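PDB 2P6C: aq_2013 protein from Aquifex aeolicus, which is of unknown function, belongs to the uncharacterised YjbQ (UPF0047) family and assembles as a trimer. Local coordinates for residues L40-I51 with A89-V100. Residues are numbered along the deposited sequence; the frame is centred on the assembly and turned at random.
With PO4 (phosphate ion), chain C; PO4 (phosphate ion), chain E.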
loop_
_atom_site.group_PDB
_atom_site.type_symbol
_atom_site.label_atom_id
_atom_site.label_comp_id
_atom_site.label_asym_id
_atom_site.label_seq_id
_atom_site.Cartn_x
_atom_site.Cartn_y
_atom_site.Cartn_z
ATOM N N LEU A 40 -10.604 1.270 -6.225
ATOM C CA LEU A 40 -9.232 1.770 -6.156
ATOM C C LEU A 40 -9.220 3.295 -6.298
ATOM O O LEU A 40 -9.872 3.849 -7.187
ATOM C CB LEU A 40 -8.384 1.157 -7.281
ATOM C CG LEU A 40 -7.008 1.785 -7.573
ATOM C CD1 LEU A 40 -6.022 1.507 -6.428
ATOM C CD2 LEU A 40 -6.467 1.211 -8.872
ATOM N N VAL A 41 -8.475 3.963 -5.420
ATOM C CA VAL A 41 -8.345 5.419 -5.452
ATOM C C VAL A 41 -6.852 5.654 -5.370
ATOM O O VAL A 41 -6.220 5.411 -4.344
ATOM C CB VAL A 41 -9.055 6.059 -4.266
ATOM C CG1 VAL A 41 -9.095 7.563 -4.440
ATOM C CG2 VAL A 41 -10.459 5.482 -4.135
ATOM N N SER A 42 -6.290 6.135 -6.468
ATOM C CA SER A 42 -4.855 6.295 -6.557
ATOM C C SER A 42 -4.391 7.590 -7.203
ATOM O O SER A 42 -4.992 8.072 -8.168
ATOM C CB SER A 42 -4.312 5.109 -7.365
ATOM O OG SER A 42 -2.903 5.088 -7.392
ATOM N N SER A 43 -3.314 8.153 -6.669
ATOM C CA SER A 43 -2.717 9.321 -7.283
ATOM C C SER A 43 -1.990 8.916 -8.536
ATOM O O SER A 43 -1.310 7.908 -8.580
ATOM C CB SER A 43 -1.704 9.929 -6.316
ATOM O OG SER A 43 -0.977 10.951 -7.012
ATOM N N MET A 44 -2.165 9.740 -9.576
ATOM C CA MET A 44 -1.471 9.450 -10.834
ATOM C C MET A 44 -0.096 10.124 -10.891
ATOM O O MET A 44 0.581 10.083 -11.908
ATOM C CB MET A 44 -2.353 9.910 -11.989
ATOM C CG MET A 44 -3.741 9.253 -11.948
ATOM S SD MET A 44 -4.614 9.313 -13.534
ATOM C CE MET A 44 -3.719 8.024 -14.417
ATOM N N HIS A 45 0.314 10.716 -9.776
ATOM C CA HIS A 45 1.592 11.404 -9.714
ATOM C C HIS A 45 2.484 10.848 -8.605
ATOM O O HIS A 45 2.015 10.225 -7.654
ATOM C CB HIS A 45 1.346 12.910 -9.514
ATOM C CG HIS A 45 0.452 13.504 -10.557
ATOM N ND1 HIS A 45 0.943 14.172 -11.658
ATOM C CD2 HIS A 45 -0.888 13.412 -10.740
ATOM C CE1 HIS A 45 -0.051 14.460 -12.478
ATOM N NE2 HIS A 45 -1.173 14.009 -11.946
ATOM N N LEU A 46 3.779 11.107 -8.722
ATOM C CA LEU A 46 4.839 10.626 -7.800
ATOM C C LEU A 46 5.027 11.621 -6.630
ATOM O O LEU A 46 5.826 11.441 -5.720
ATOM C CB LEU A 46 6.226 10.545 -8.524
ATOM C CG LEU A 46 6.409 9.344 -9.526
ATOM C CD1 LEU A 46 6.046 7.953 -9.003
ATOM C CD2 LEU A 46 5.647 9.527 -10.827
ATOM N N THR A 47 4.351 12.766 -6.668
ATOM C CA THR A 47 4.560 13.814 -5.675
ATOM C C THR A 47 3.289 14.130 -4.862
ATOM O O THR A 47 3.141 15.194 -4.277
ATOM C CB THR A 47 5.040 15.053 -6.428
ATOM O OG1 THR A 47 4.113 15.345 -7.476
ATOM C CG2 THR A 47 6.417 14.789 -7.045
ATOM N N SER A 48 2.384 13.158 -4.863
ATOM C CA SER A 48 1.123 13.237 -4.155
ATOM C C SER A 48 0.620 11.813 -3.944
ATOM O O SER A 48 0.975 10.899 -4.699
ATOM C CB SER A 48 0.106 14.047 -4.968
ATOM O OG SER A 48 -0.213 13.425 -6.203
ATOM N N SER A 49 -0.209 11.630 -2.921
ATOM C CA SER A 49 -0.789 10.308 -2.610
ATOM C C SER A 49 -2.253 10.415 -2.140
ATOM O O SER A 49 -2.685 11.448 -1.630
ATOM C CB SER A 49 0.049 9.648 -1.487
ATOM O OG SER A 49 1.392 9.392 -1.925
ATOM N N VAL A 50 -3.049 9.321 -2.433
ATOM C CA VAL A 50 -4.311 9.045 -1.724
ATOM C C VAL A 50 -4.012 8.156 -0.549
ATOM O O VAL A 50 -3.407 7.092 -0.642
ATOM C CB VAL A 50 -5.330 8.341 -2.633
ATOM C CG1 VAL A 50 -6.628 8.051 -1.843
ATOM C CG2 VAL A 50 -5.678 9.210 -3.822
ATOM N N ILE A 51 -4.409 8.719 0.614
ATOM C CA ILE A 51 -4.186 8.116 1.957
ATOM C C ILE A 51 -5.540 8.083 2.663
ATOM O O ILE A 51 -6.447 8.848 2.360
ATOM C CB ILE A 51 -3.040 8.816 2.843
ATOM C CG1 ILE A 51 -3.461 10.247 3.189
ATOM C CG2 ILE A 51 -1.733 8.902 2.034
ATOM C CD1 ILE A 51 -2.581 10.873 4.273
ATOM N N ALA A 89 9.078 15.466 -1.870
ATOM C CA ALA A 89 7.701 15.107 -2.217
ATOM C C ALA A 89 7.617 13.680 -2.747
ATOM O O ALA A 89 6.626 12.979 -2.538
ATOM C CB ALA A 89 7.149 16.078 -3.256
ATOM N N HIS A 90 8.656 13.264 -3.460
ATOM C CA HIS A 90 8.708 11.918 -4.005
ATOM C C HIS A 90 8.865 10.934 -2.860
ATOM O O HIS A 90 8.213 9.892 -2.827
ATOM C CB HIS A 90 9.886 11.791 -4.961
ATOM C CG HIS A 90 9.645 12.413 -6.298
ATOM N ND1 HIS A 90 9.047 11.733 -7.337
ATOM C CD2 HIS A 90 9.905 13.657 -6.762
ATOM C CE1 HIS A 90 8.954 12.531 -8.386
ATOM N NE2 HIS A 90 9.467 13.704 -8.062
ATOM N N LEU A 91 9.735 11.277 -1.915
ATOM C CA LEU A 91 9.960 10.416 -0.768
ATOM C C LEU A 91 8.676 10.300 0.057
ATOM O O LEU A 91 8.317 9.205 0.511
ATOM C CB LEU A 91 11.119 10.959 0.075
ATOM C CG LEU A 91 12.468 11.009 -0.657
ATOM C CD1 LEU A 91 13.528 11.631 0.251
ATOM C CD2 LEU A 91 12.888 9.601 -1.087
ATOM N N LYS A 92 7.980 11.423 0.241
ATOM C CA LYS A 92 6.719 11.411 0.986
ATOM C C LYS A 92 5.692 10.507 0.296
ATOM O O LYS A 92 4.852 9.900 0.933
ATOM C CB LYS A 92 6.183 12.854 1.136
ATOM C CG LYS A 92 6.928 13.724 2.160
ATOM C CD LYS A 92 6.404 15.167 2.172
ATOM C CE LYS A 92 7.039 16.034 3.281
ATOM N NZ LYS A 92 8.411 16.457 2.952
ATOM N N ASN A 93 5.739 10.409 -1.048
ATOM C CA ASN A 93 4.833 9.563 -1.834
ATOM C C ASN A 93 5.162 8.086 -1.579
ATOM O O ASN A 93 4.310 7.223 -1.432
ATOM C CB ASN A 93 5.013 9.918 -3.320
ATOM C CG ASN A 93 4.439 8.852 -4.222
ATOM O OD1 ASN A 93 5.135 7.958 -4.697
ATOM N ND2 ASN A 93 3.119 8.954 -4.456
ATOM N N LEU A 94 6.471 7.846 -1.513
ATOM C CA LEU A 94 6.914 6.491 -1.205
ATOM C C LEU A 94 6.421 6.075 0.181
ATOM O O LEU A 94 5.865 5.002 0.376
ATOM C CB LEU A 94 8.451 6.454 -1.255
ATOM C CG LEU A 94 9.010 5.477 -2.306
ATOM C CD1 LEU A 94 10.450 5.056 -2.009
ATOM C CD2 LEU A 94 8.197 4.187 -2.410
ATOM N N LEU A 95 6.676 6.944 1.152
ATOM C CA LEU A 95 6.346 6.801 2.578
ATOM C C LEU A 95 4.863 6.453 2.837
ATOM O O LEU A 95 4.530 5.513 3.547
ATOM C CB LEU A 95 6.707 8.110 3.283
ATOM C CG LEU A 95 7.628 7.895 4.487
ATOM C CD1 LEU A 95 7.492 9.000 5.534
ATOM C CD2 LEU A 95 7.353 6.582 5.217
ATOM N N THR A 96 4.013 7.329 2.309
ATOM C CA THR A 96 2.572 7.242 2.522
ATOM C C THR A 96 1.868 6.271 1.592
ATOM O O THR A 96 0.735 5.880 1.849
ATOM C CB THR A 96 1.879 8.619 2.328
ATOM O OG1 THR A 96 2.207 9.147 1.036
ATOM C CG2 THR A 96 2.306 9.599 3.397
ATOM N N HIS A 97 2.539 5.888 0.514
ATOM C CA HIS A 97 1.972 5.005 -0.507
ATOM C C HIS A 97 0.957 5.775 -1.347
ATOM O O HIS A 97 0.048 6.414 -0.817
ATOM C CB HIS A 97 1.285 3.781 0.091
ATOM C CG HIS A 97 1.144 2.652 -0.886
ATOM N ND1 HIS A 97 2.205 2.196 -1.639
ATOM C CD2 HIS A 97 0.080 1.888 -1.233
ATOM C CE1 HIS A 97 1.802 1.200 -2.407
ATOM N NE2 HIS A 97 0.516 0.993 -2.181
ATOM N N LEU A 98 1.096 5.680 -2.662
ATOM C CA LEU A 98 0.266 6.445 -3.630
ATOM C C LEU A 98 -1.256 6.117 -3.617
ATOM O O LEU A 98 -2.088 6.892 -4.070
ATOM C CB LEU A 98 0.833 6.228 -5.036
ATOM C CG LEU A 98 0.246 4.995 -5.735
ATOM C CD1 LEU A 98 0.477 5.024 -7.247
ATOM C CD2 LEU A 98 0.859 3.687 -5.235
ATOM N N GLN A 99 -1.675 4.968 -3.092
ATOM C CA GLN A 99 -3.074 4.575 -3.213
ATOM C C GLN A 99 -3.707 3.790 -2.057
ATOM O O GLN A 99 -3.056 3.420 -1.082
ATOM C CB GLN A 99 -3.193 3.705 -4.469
ATOM C CG GLN A 99 -2.568 2.309 -4.240
ATOM C CD GLN A 99 -2.307 1.492 -5.504
ATOM O OE1 GLN A 99 -2.123 0.273 -5.431
ATOM N NE2 GLN A 99 -2.267 2.156 -6.659
ATOM N N VAL A 100 -5.000 3.520 -2.225
ATOM C CA VAL A 100 -5.846 2.720 -1.258
ATOM C C VAL A 100 -6.859 1.997 -2.090
ATOM O O VAL A 100 -7.256 2.444 -3.159
ATOM C CB VAL A 100 -6.597 3.486 -0.046
ATOM C CG1 VAL A 100 -5.568 4.130 0.881
ATOM C CG2 VAL A 100 -7.507 4.566 -0.603
HETATM P P PO4 C . 4.584 15.265 -11.306
HETATM O O1 PO4 C . 5.404 15.677 -12.474
HETATM O O2 PO4 C . 3.312 15.887 -11.461
HETATM O O3 PO4 C . 4.663 13.848 -11.229
HETATM O O4 PO4 C . 5.244 15.828 -10.019
HETATM P P PO4 E . 8.654 16.041 -10.967
HETATM O O1 PO4 E . 7.991 15.036 -11.733
HETATM O O2 PO4 E . 9.672 15.661 -10.051
HETATM O O3 PO4 E . 7.579 16.814 -10.158
HETATM O O4 PO4 E . 9.239 17.060 -11.816
HETATM O O HOH W 1 -1.905 5.400 1.187
#
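The carbonyl oxygen of Leu98 is gripped by two backbone amides that reach it from opposite faces of its plane: Ser43 N at 3.1 Å, almost straight at 178°, and Val50 N, also at 3.1 Å. One peptide group just before strand 99-104 thus ties together strands 37-43 and 48-53, which belong to different sheets. Beyond it, Val41 and Val100 form an antiparallel hydrogen-bonded pair. Val100 turns CG2 onto Val50 CG1, 3.8 Å away, and these beta-branched valines cross at about a right angle where the two sheets meet.

On the other face of the pair of strands, Ser42 meets Gln99. Extended beyond CG, Gln99 donates an N-H of NE2 to Ser42 OG (3.1 Å), which lies in its amide plane, while its OE1 accepts from Val101 N of the second subunit, joining strand pairing to trimer assembly.

Helix 87-96 is held by Asn93, whose CG stands anti to the backbone N (chi1 164°), carrying the amide towards the start of strand 48-53. Its ND2 donates to Ser48 O at 2.9 Å from above the carbonyl plane and only weakly to Ser49 OG. Small enough to fit against the helix, Ser49 donates a hydrogen bond from OG to Thr96 OG1, which in turn donates to Lys92 O. Leu46 O, pressed against Asn93 CB, has no conventional hydrogen-bond partner, though His90 CA approaches it in a CA-H...O contact.

At the helix start, Thr47 CG2 lies over a face of the His90 ring, 3.6 Å from its centroid, a CH-pi contact. Thr47 OG1, also bonded to Lys128, and His45 ND1 bind one phosphate; His90 NE2 binds the other, shared with His79 and Asn86. Although these ions probably came from the crystallisation liquor, this cluster of polar donors is consistent with an anion-binding pocket.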